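Local coordinates for protein complement C1r subcomponent (Homo sapiens, PDB 6F1D) that is a serine protease of the complement C1 complex, whose second CUB domain binds calcium and probably contributes to C1r-C1s assembly, at residues L40-D54 against F77-N91. Sequence-based numbering, arbitrary orientation.
Unlike the reference sequence in segment 40-54: Glu-53 (reference Asp). With CA (calcium ion), chain B.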
# COMPACT_ATOMS: atom_id res chain seq x y z
N LEU A 40 -14.80 -13.81 -3.15
CA LEU A 40 -14.50 -12.91 -2.06
C LEU A 40 -14.04 -11.59 -2.66
O LEU A 40 -13.46 -11.56 -3.74
CB LEU A 40 -13.40 -13.45 -1.15
CG LEU A 40 -13.64 -14.70 -0.31
CD1 LEU A 40 -12.39 -14.95 0.48
CD2 LEU A 40 -14.85 -14.57 0.64
N THR A 41 -14.30 -10.50 -1.95
CA THR A 41 -13.82 -9.19 -2.37
C THR A 41 -13.00 -8.58 -1.25
O THR A 41 -13.27 -8.79 -0.06
CB THR A 41 -14.99 -8.28 -2.76
OG1 THR A 41 -14.53 -6.93 -2.91
CG2 THR A 41 -16.06 -8.30 -1.72
N LEU A 42 -11.98 -7.81 -1.62
CA LEU A 42 -11.00 -7.30 -0.68
C LEU A 42 -11.36 -5.88 -0.27
O LEU A 42 -11.75 -5.06 -1.12
CB LEU A 42 -9.60 -7.31 -1.27
CG LEU A 42 -9.08 -8.72 -1.34
CD1 LEU A 42 -8.02 -8.77 -2.43
CD2 LEU A 42 -8.50 -9.06 0.06
N HIS A 43 -11.32 -5.64 1.03
CA HIS A 43 -11.46 -4.32 1.64
C HIS A 43 -10.14 -3.93 2.30
O HIS A 43 -9.53 -4.74 3.02
CB HIS A 43 -12.56 -4.32 2.69
CG HIS A 43 -13.94 -4.51 2.14
ND1 HIS A 43 -14.90 -3.53 2.21
CD2 HIS A 43 -14.52 -5.57 1.55
CE1 HIS A 43 -16.03 -3.98 1.67
NE2 HIS A 43 -15.82 -5.22 1.26
N LEU A 44 -9.69 -2.70 2.06
CA LEU A 44 -8.41 -2.22 2.61
C LEU A 44 -8.68 -1.05 3.55
O LEU A 44 -9.49 -0.16 3.25
CB LEU A 44 -7.47 -1.73 1.50
CG LEU A 44 -7.23 -2.61 0.28
CD1 LEU A 44 -6.25 -1.88 -0.63
CD2 LEU A 44 -6.65 -3.92 0.72
N LYS A 45 -8.00 -1.07 4.69
CA LYS A 45 -8.13 -0.03 5.68
C LYS A 45 -6.75 0.39 6.17
O LYS A 45 -6.06 -0.40 6.81
CB LYS A 45 -8.93 -0.55 6.86
CG LYS A 45 -8.90 0.42 7.96
CD LYS A 45 -9.12 -0.23 9.29
CE LYS A 45 -9.64 0.79 10.20
NZ LYS A 45 -11.00 1.30 9.83
N PHE A 46 -6.38 1.63 5.95
CA PHE A 46 -5.08 2.07 6.44
C PHE A 46 -5.16 2.48 7.89
O PHE A 46 -6.12 3.13 8.31
CB PHE A 46 -4.59 3.23 5.60
CG PHE A 46 -4.05 2.79 4.27
CD1 PHE A 46 -2.71 2.47 4.14
CD2 PHE A 46 -4.89 2.62 3.18
CE1 PHE A 46 -2.19 2.01 2.91
CE2 PHE A 46 -4.39 2.18 1.95
CZ PHE A 46 -3.04 1.89 1.82
N LEU A 47 -4.10 2.21 8.62
CA LEU A 47 -3.96 2.60 10.00
C LEU A 47 -3.22 3.92 10.11
O LEU A 47 -2.68 4.44 9.13
CB LEU A 47 -3.23 1.51 10.77
CG LEU A 47 -4.09 0.23 10.97
CD1 LEU A 47 -5.56 0.54 11.18
CD2 LEU A 47 -3.97 -0.73 9.84
N GLU A 48 -3.25 4.50 11.30
CA GLU A 48 -2.40 5.66 11.55
C GLU A 48 -1.22 5.25 12.43
O GLU A 48 -1.36 4.37 13.27
CB GLU A 48 -3.18 6.78 12.25
CG GLU A 48 -4.40 7.22 11.46
CD GLU A 48 -5.11 8.44 12.03
OE1 GLU A 48 -5.81 9.13 11.25
OE2 GLU A 48 -4.98 8.71 13.26
N PRO A 49 -0.04 5.86 12.27
CA PRO A 49 0.35 6.90 11.32
C PRO A 49 0.48 6.43 9.89
O PRO A 49 0.77 5.28 9.58
CB PRO A 49 1.72 7.34 11.85
CG PRO A 49 2.26 6.08 12.43
CD PRO A 49 1.07 5.52 13.17
N PHE A 50 0.23 7.39 9.01
CA PHE A 50 0.44 7.26 7.57
C PHE A 50 1.33 8.43 7.21
O PHE A 50 0.99 9.57 7.54
CB PHE A 50 -0.88 7.31 6.81
CG PHE A 50 -0.75 7.17 5.31
CD1 PHE A 50 -0.56 8.29 4.50
CD2 PHE A 50 -0.85 5.95 4.73
CE1 PHE A 50 -0.46 8.13 3.10
CE2 PHE A 50 -0.77 5.79 3.37
CZ PHE A 50 -0.57 6.88 2.55
N ASP A 51 2.48 8.16 6.60
CA ASP A 51 3.43 9.25 6.34
C ASP A 51 4.32 8.83 5.17
O ASP A 51 5.25 8.04 5.36
CB ASP A 51 4.23 9.58 7.61
CG ASP A 51 5.34 10.58 7.36
OD1 ASP A 51 5.19 11.40 6.40
OD2 ASP A 51 6.34 10.57 8.12
N ILE A 52 3.98 9.30 3.98
CA ILE A 52 4.80 9.09 2.79
C ILE A 52 5.24 10.47 2.34
O ILE A 52 4.41 11.38 2.26
CB ILE A 52 4.02 8.36 1.68
CG1 ILE A 52 3.57 6.97 2.17
CG2 ILE A 52 4.85 8.26 0.35
CD1 ILE A 52 2.80 6.18 1.13
N GLU A 53 6.53 10.62 2.06
CA GLU A 53 7.08 11.95 1.79
C GLU A 53 6.32 12.59 0.61
O GLU A 53 6.01 11.91 -0.38
CB GLU A 53 8.58 11.79 1.49
CG GLU A 53 9.33 13.12 1.16
CD GLU A 53 10.76 12.87 0.67
OE1 GLU A 53 11.60 13.79 0.74
OE2 GLU A 53 11.04 11.76 0.19
N ASP A 54 5.98 13.87 0.74
CA ASP A 54 5.23 14.56 -0.32
C ASP A 54 5.87 15.89 -0.68
O ASP A 54 7.00 16.20 -0.28
CB ASP A 54 3.75 14.77 0.06
CG ASP A 54 3.59 15.72 1.22
OD1 ASP A 54 4.62 16.12 1.83
OD2 ASP A 54 2.42 16.07 1.56
N PHE A 77 -0.93 7.44 -3.82
CA PHE A 77 -1.07 8.09 -2.52
C PHE A 77 0.28 8.53 -1.96
O PHE A 77 1.28 7.82 -2.10
CB PHE A 77 -1.77 7.15 -1.53
CG PHE A 77 -3.16 6.72 -1.98
CD1 PHE A 77 -4.23 7.57 -1.84
CD2 PHE A 77 -3.39 5.46 -2.55
CE1 PHE A 77 -5.50 7.20 -2.24
CE2 PHE A 77 -4.66 5.07 -2.94
CZ PHE A 77 -5.71 5.94 -2.78
N CYS A 78 0.30 9.70 -1.31
CA CYS A 78 1.45 10.15 -0.53
C CYS A 78 0.94 11.11 0.53
O CYS A 78 -0.26 11.34 0.64
CB CYS A 78 2.56 10.79 -1.40
SG CYS A 78 1.98 12.26 -2.28
N GLY A 79 1.84 11.65 1.34
CA GLY A 79 1.44 12.62 2.35
C GLY A 79 1.13 11.99 3.70
O GLY A 79 1.52 10.85 3.99
N LYS A 80 0.44 12.76 4.55
CA LYS A 80 0.24 12.44 5.97
C LYS A 80 -1.20 12.11 6.35
O LYS A 80 -1.48 11.80 7.52
CB LYS A 80 0.74 13.60 6.86
CG LYS A 80 2.23 13.87 6.77
CD LYS A 80 2.83 14.05 8.16
CE LYS A 80 4.28 14.53 8.09
NZ LYS A 80 4.68 15.21 9.37
N GLN A 81 -2.12 12.18 5.41
CA GLN A 81 -3.51 11.82 5.65
C GLN A 81 -3.75 10.46 5.01
O GLN A 81 -3.43 10.26 3.83
CB GLN A 81 -4.47 12.89 5.11
CG GLN A 81 -4.24 13.40 3.64
CD GLN A 81 -2.92 14.17 3.40
OE1 GLN A 81 -2.74 15.32 3.86
NE2 GLN A 81 -1.99 13.56 2.67
N ARG A 82 -4.21 9.49 5.78
CA ARG A 82 -4.30 8.17 5.19
C ARG A 82 -5.40 8.14 4.13
O ARG A 82 -6.36 8.92 4.21
CB ARG A 82 -4.57 7.11 6.25
CG ARG A 82 -5.74 7.39 7.04
CD ARG A 82 -5.69 6.50 8.22
NE ARG A 82 -6.64 6.96 9.21
CZ ARG A 82 -7.90 6.58 9.23
NH1 ARG A 82 -8.35 5.73 8.31
NH2 ARG A 82 -8.70 7.06 10.17
N PRO A 83 -5.27 7.30 3.11
CA PRO A 83 -6.35 7.13 2.13
C PRO A 83 -7.64 6.74 2.82
O PRO A 83 -7.61 6.18 3.94
CB PRO A 83 -5.84 6.00 1.24
CG PRO A 83 -4.36 6.02 1.41
CD PRO A 83 -4.11 6.42 2.81
N PRO A 84 -8.79 6.98 2.20
CA PRO A 84 -10.03 6.46 2.77
C PRO A 84 -10.05 4.95 2.58
O PRO A 84 -9.30 4.38 1.78
CB PRO A 84 -11.12 7.14 1.94
CG PRO A 84 -10.46 7.31 0.59
CD PRO A 84 -8.98 7.55 0.86
N ASP A 85 -10.90 4.30 3.36
CA ASP A 85 -11.04 2.86 3.25
C ASP A 85 -11.44 2.46 1.83
O ASP A 85 -12.28 3.12 1.21
CB ASP A 85 -12.09 2.38 4.25
CG ASP A 85 -11.64 2.59 5.69
OD1 ASP A 85 -10.51 3.09 5.92
OD2 ASP A 85 -12.43 2.24 6.59
N LEU A 86 -10.87 1.38 1.31
CA LEU A 86 -11.07 0.97 -0.07
C LEU A 86 -11.83 -0.35 -0.13
O LEU A 86 -11.35 -1.37 0.36
CB LEU A 86 -9.74 0.84 -0.80
CG LEU A 86 -9.08 2.19 -0.95
CD1 LEU A 86 -7.64 2.03 -1.42
CD2 LEU A 86 -9.92 3.00 -1.92
N ASP A 87 -12.99 -0.32 -0.75
CA ASP A 87 -13.70 -1.52 -1.15
C ASP A 87 -13.37 -1.78 -2.62
O ASP A 87 -13.89 -1.10 -3.51
CB ASP A 87 -15.20 -1.33 -0.95
CG ASP A 87 -16.02 -2.45 -1.60
OD1 ASP A 87 -15.44 -3.44 -2.12
OD2 ASP A 87 -17.27 -2.36 -1.54
N THR A 88 -12.54 -2.78 -2.88
CA THR A 88 -11.94 -2.95 -4.19
C THR A 88 -12.80 -3.72 -5.19
O THR A 88 -12.42 -3.77 -6.36
CB THR A 88 -10.62 -3.69 -4.08
OG1 THR A 88 -10.89 -5.04 -3.71
CG2 THR A 88 -9.68 -3.00 -3.08
N SER A 89 -13.90 -4.35 -4.76
CA SER A 89 -14.69 -5.25 -5.60
C SER A 89 -13.84 -6.26 -6.37
O SER A 89 -14.19 -6.68 -7.46
CB SER A 89 -15.56 -4.45 -6.58
OG SER A 89 -16.55 -3.75 -5.85
N SER A 90 -12.75 -6.71 -5.77
CA SER A 90 -11.79 -7.55 -6.47
C SER A 90 -11.23 -8.60 -5.53
O SER A 90 -11.07 -8.34 -4.34
CB SER A 90 -10.64 -6.70 -7.02
OG SER A 90 -9.74 -7.51 -7.75
N ASN A 91 -10.87 -9.76 -6.06
CA ASN A 91 -10.11 -10.74 -5.30
C ASN A 91 -8.60 -10.66 -5.55
O ASN A 91 -7.87 -11.53 -5.06
CB ASN A 91 -10.60 -12.16 -5.62
CG ASN A 91 -10.28 -12.57 -7.03
OD1 ASN A 91 -10.33 -11.76 -7.94
ND2 ASN A 91 -9.94 -13.84 -7.22
CA CA B . 11.79 9.56 0.01
O HOH W 1 -8.18 3.65 4.99
O HOH W 2 -3.48 10.09 8.85
O HOH W 3 -1.53 9.84 9.60
O HOH W 4 12.81 7.48 0.15
O HOH W 5 11.48 9.22 2.51
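Antiparallel edge pairing joins Leu-44 to Leu-86, where strand 40-46 is flanked by the outer strand 86-87; aromatic-proline packing and a second, one-residue-shifted bridge at Ile-52 and Gly-79 continue the contact. Both Leu-44/Leu-86 backbone bonds are nearly straight, with Leu-44 N to Leu-86 O at 2.7 Å. Leu-42 O is gripped twice by Thr-88, through N and through OG1 (2.7 Å). His-43 stacks on the Asp-87 carboxylate, planes 18° apart, while its NE2 is hydrogen-bonded to Glu-115 OE1. In the CUB beta-sandwich, Phe-46 of strand 40-46 and Ile-52 of the following loop pack on Leu-65 of the other sheet. Pro-83 CG sits over one Phe-46 face, 4.1 Å from its centroid. Phe-50 CG lies anti to N (chi1 -180°), which carries the ring under Arg-82 CA and Pro-83 CD, the latter 3.7 Å from the centroid. Replacing Phe-50 with an alanine would probably strip Arg-82 CA and Pro-83 CD of the ring face they rest on. Arg-82 NE gives Glu-48 OE1 a nearly straight hydrogen bond (3.1 Å, 173°) within a salt bridge, on the anti side but out of the carboxylate plane. Glu-53 OE2 binds calcium at 2.3 Å, alongside Asp-63, Asp-100 and Ser-102.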